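Local coordinates for putative cellulase CEL6 (Mycobacterium tuberculosis, PDB 1UP3), which hydrolyses internal beta-1,4-glucosidic bonds of cellulose as a family 6 endoglucanase, at the MGL/SGC/BGC site. Residues are numbered along the deposited sequence; one frame, centred on the assembly and turned at random.

The MGL/SGC/BGC site. Residues 82, 120, 124, 161, 163-164, 189-191, 233. With MGL (methyl beta-D-glucopyranoside), chain D; SGC (4-thio-beta-D-glucopyranose), chain E; BGC (beta-D-glucopyranose), chain B; BGC (beta-D-glucopyranose), chain C.
The 3-hydroxyl oxygen O3 of BGC (chain B) is gripped by three hydrogen bonds, with water 2 a weak fourth partner. His161 NE2 meets O3 of BGC (chain B) tip-on at 2.9 Å, nearly straight at 169°. O3 of BGC (chain B) donates to ring oxygen O5 of BGC (chain C) at 2.7 Å and receives O6 of that sugar, which helps to hold the rotation about the glycosidic link. On the far side of the imidazole, ND1 accepts the backbone N of Arg163 in the ring plane, which orients the ring and would favour a proton on NE2. Asn191 ND2 then reaches hydroxymethyl O6 of BGC (chain C) at 2.8 Å, within its amide plane.

Two indoles on opposite sides of the chain illustrate sugar stacking. Trp164, CG anti to the backbone N (chi1 -159°), turns the face of its six-membered ring to C4 of BGC (chain B), a CH-pi contact. Trp233, CG in the crowded position (chi1 48°), has C2 of BGC (chain C) over the face of its six-membered ring, 3.7 Å from the centroid.

At the non-reducing end, two carboxylates use syn lone pairs: Asp82 OD1 takes O3 of BGC (chain C) at 2.8 Å, and Asp120 OD2 takes O4 of BGC (chain C) at 2.7 Å. Asp120 matches the family's general acid, so this O4 probably marks the leaving-group oxygen and the ligand probably fills the plus subsites, with BGC (chain C) at +1; the S4 thio-link lies away from that point. SGC is only lightly covered, and MGL is poorly ordered.

The active-site cleft, here holding a thio-linked cello-oligosaccharide analogue, lies at the C-terminal strand ends of the distorted family 6 barrel: Asp120 follows strand 113-117, His161 strand 153-158, Val189 to Asn191 strand 184-187, and Trp233 comes from a loop beyond strand 213-217.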
loop_
_atom_site.group_PDB
_atom_site.type_symbol
_atom_site.label_atom_id
_atom_site.label_comp_id
_atom_site.label_asym_id
_atom_site.label_seq_id
_atom_site.Cartn_x
_atom_site.Cartn_y
_atom_site.Cartn_z
ATOM N N ASP A 82 -10.994 -4.151 6.800
ATOM C CA ASP A 82 -11.207 -5.414 6.142
ATOM C C ASP A 82 -12.604 -5.979 6.371
ATOM O O ASP A 82 -12.830 -7.165 6.126
ATOM C CB ASP A 82 -10.146 -6.429 6.568
ATOM C CG ASP A 82 -9.782 -7.376 5.476
ATOM O OD1 ASP A 82 -9.627 -6.937 4.290
ATOM O OD2 ASP A 82 -9.679 -8.624 5.680
ATOM N N ASP A 120 -7.838 -0.698 0.341
ATOM C CA ASP A 120 -9.158 -1.369 0.338
ATOM C C ASP A 120 -10.279 -0.533 0.892
ATOM O O ASP A 120 -11.425 -0.912 0.710
ATOM C CB ASP A 120 -9.190 -2.700 1.096
ATOM C CG ASP A 120 -8.122 -3.683 0.680
ATOM O OD1 ASP A 120 -7.641 -3.636 -0.476
ATOM O OD2 ASP A 120 -7.742 -4.571 1.496
ATOM N N MET A 124 -13.890 -1.401 -0.573
ATOM C CA MET A 124 -14.627 -2.359 0.258
ATOM C C MET A 124 -15.786 -1.706 1.023
ATOM O O MET A 124 -16.516 -2.388 1.729
ATOM C CB MET A 124 -13.691 -3.087 1.229
ATOM C CG MET A 124 -14.195 -4.480 1.606
ATOM S SD MET A 124 -13.190 -5.226 2.896
ATOM C CE MET A 124 -11.802 -5.479 2.005
ATOM N N HIS A 161 -8.578 -2.068 -7.500
ATOM C CA HIS A 161 -7.924 -2.656 -8.683
ATOM C C HIS A 161 -8.919 -2.842 -9.798
ATOM O O HIS A 161 -10.108 -2.651 -9.602
ATOM C CB HIS A 161 -7.176 -3.951 -8.326
ATOM C CG HIS A 161 -8.045 -5.043 -7.819
ATOM N ND1 HIS A 161 -9.025 -5.642 -8.593
ATOM C CD2 HIS A 161 -8.087 -5.654 -6.606
ATOM C CE1 HIS A 161 -9.631 -6.564 -7.863
ATOM N NE2 HIS A 161 -9.092 -6.579 -6.649
ATOM N N ARG A 163 -10.380 -5.196 -11.244
ATOM C CA ARG A 163 -11.448 -6.204 -11.188
ATOM C C ARG A 163 -12.330 -6.045 -9.937
ATOM O O ARG A 163 -13.020 -6.970 -9.526
ATOM C CB ARG A 163 -10.890 -7.618 -11.267
ATOM C CG ARG A 163 -10.028 -7.828 -12.452
ATOM C CD ARG A 163 -10.598 -8.602 -13.600
ATOM N NE ARG A 163 -9.503 -8.828 -14.562
ATOM C CZ ARG A 163 -8.868 -9.994 -14.771
ATOM N NH1 ARG A 163 -9.206 -11.126 -14.142
ATOM N NH2 ARG A 163 -7.896 -10.046 -15.656
ATOM N N TRP A 164 -12.278 -4.868 -9.338
ATOM C CA TRP A 164 -13.022 -4.591 -8.117
ATOM C C TRP A 164 -14.154 -3.639 -8.485
ATOM O O TRP A 164 -15.156 -4.105 -9.053
ATOM C CB TRP A 164 -12.092 -4.102 -7.006
ATOM C CG TRP A 164 -12.655 -4.278 -5.645
ATOM C CD1 TRP A 164 -13.982 -4.420 -5.294
ATOM C CD2 TRP A 164 -11.918 -4.366 -4.427
ATOM N NE1 TRP A 164 -14.095 -4.585 -3.932
ATOM C CE2 TRP A 164 -12.846 -4.552 -3.378
ATOM C CE3 TRP A 164 -10.551 -4.305 -4.114
ATOM C CZ2 TRP A 164 -12.441 -4.665 -2.041
ATOM C CZ3 TRP A 164 -10.168 -4.396 -2.796
ATOM C CH2 TRP A 164 -11.108 -4.574 -1.784
ATOM N N VAL A 189 -2.879 -2.938 -4.712
ATOM C CA VAL A 189 -2.207 -3.162 -3.443
ATOM C C VAL A 189 -2.562 -4.554 -2.894
ATOM O O VAL A 189 -3.739 -4.907 -2.741
ATOM C CB VAL A 189 -2.478 -2.017 -2.392
ATOM C CG1 VAL A 189 -1.866 -2.386 -1.034
ATOM C CG2 VAL A 189 -1.962 -0.696 -2.892
ATOM N N SER A 190 -1.537 -5.338 -2.599
ATOM C CA SER A 190 -1.688 -6.696 -2.167
ATOM C C SER A 190 -2.346 -7.617 -3.162
ATOM O O SER A 190 -2.744 -8.698 -2.770
ATOM C CB SER A 190 -2.393 -6.783 -0.801
ATOM O OG SER A 190 -1.764 -5.929 0.119
ATOM N N ASN A 191 -2.476 -7.211 -4.413
ATOM C CA ASN A 191 -3.067 -8.109 -5.420
ATOM C C ASN A 191 -2.049 -8.437 -6.508
ATOM O O ASN A 191 -0.862 -8.242 -6.321
ATOM C CB ASN A 191 -4.383 -7.529 -5.916
ATOM C CG ASN A 191 -5.397 -8.600 -6.210
ATOM O OD1 ASN A 191 -5.166 -9.451 -7.069
ATOM N ND2 ASN A 191 -6.546 -8.569 -5.499
ATOM N N TRP A 233 -7.002 -14.131 -4.198
ATOM C CA TRP A 233 -6.096 -13.083 -3.710
ATOM C C TRP A 233 -5.485 -13.458 -2.359
ATOM O O TRP A 233 -4.654 -12.722 -1.839
ATOM C CB TRP A 233 -6.862 -11.745 -3.583
ATOM C CG TRP A 233 -8.172 -11.947 -2.863
ATOM C CD1 TRP A 233 -9.392 -12.181 -3.452
ATOM C CD2 TRP A 233 -8.384 -12.094 -1.453
ATOM N NE1 TRP A 233 -10.350 -12.389 -2.492
ATOM C CE2 TRP A 233 -9.767 -12.342 -1.261
ATOM C CE3 TRP A 233 -7.568 -11.982 -0.323
ATOM C CZ2 TRP A 233 -10.340 -12.496 0.010
ATOM C CZ3 TRP A 233 -8.135 -12.141 0.933
ATOM C CH2 TRP A 233 -9.513 -12.419 1.077
HETATM C C1 MGL D . -21.391 -13.861 -2.402
HETATM C C2 MGL D . -21.466 -12.349 -2.594
HETATM C C3 MGL D . -20.603 -11.922 -3.773
HETATM C C4 MGL D . -19.202 -12.491 -3.650
HETATM C C5 MGL D . -19.265 -14.000 -3.415
HETATM C C6 MGL D . -17.895 -14.636 -3.277
HETATM C C7 MGL D . -22.470 -15.672 -1.280
HETATM O O1 MGL D . -22.156 -14.267 -1.265
HETATM O O2 MGL D . -22.776 -11.910 -2.910
HETATM O O3 MGL D . -20.607 -10.506 -3.838
HETATM O O4 MGL D . -18.490 -12.186 -4.843
HETATM O O5 MGL D . -20.027 -14.258 -2.222
HETATM O O6 MGL D . -17.355 -14.175 -2.051
HETATM C C1 SGC E . -17.326 -11.516 -4.777
HETATM C C2 SGC E . -16.756 -11.699 -6.168
HETATM O O2 SGC E . -16.365 -13.003 -6.429
HETATM C C3 SGC E . -15.528 -10.834 -6.409
HETATM O O3 SGC E . -15.031 -10.865 -7.744
HETATM C C4 SGC E . -15.703 -9.457 -5.847
HETATM C C5 SGC E . -16.519 -9.314 -4.544
HETATM O O5 SGC E . -17.677 -10.162 -4.592
HETATM C C6 SGC E . -16.989 -7.890 -4.247
HETATM O O6 SGC E . -17.121 -7.766 -2.842
HETATM S S4 SGC E . -14.347 -8.279 -6.124
HETATM C C2 BGC B . -11.849 -8.381 -5.154
HETATM C C3 BGC B . -10.928 -8.734 -4.011
HETATM C C4 BGC B . -11.502 -8.339 -2.645
HETATM C C5 BGC B . -12.975 -8.799 -2.495
HETATM C C6 BGC B . -13.607 -8.205 -1.232
HETATM C C1 BGC B . -13.241 -8.903 -4.834
HETATM O O2 BGC B . -11.331 -8.948 -6.352
HETATM O O3 BGC B . -9.643 -8.149 -4.243
HETATM O O4 BGC B . -10.787 -8.956 -1.636
HETATM O O5 BGC B . -13.663 -8.323 -3.608
HETATM O O6 BGC B . -14.905 -8.776 -1.103
HETATM C C2 BGC C . -9.539 -8.688 0.414
HETATM C C3 BGC C . -8.486 -7.828 1.098
HETATM C C4 BGC C . -7.251 -7.683 0.209
HETATM C C5 BGC C . -7.703 -7.217 -1.191
HETATM C C6 BGC C . -6.535 -7.206 -2.186
HETATM C C1 BGC C . -9.852 -8.123 -0.976
HETATM O O2 BGC C . -10.720 -8.818 1.227
HETATM O O3 BGC C . -8.131 -8.344 2.371
HETATM O O4 BGC C . -6.304 -6.750 0.741
HETATM O O5 BGC C . -8.677 -8.086 -1.747
HETATM O O6 BGC C . -6.952 -6.701 -3.440
HETATM O O HOH W 1 -6.037 -4.219 -4.107
HETATM O O HOH W 2 -8.805 -10.391 -6.671
HETATM O O HOH W 3 -5.021 -3.970 -0.379
#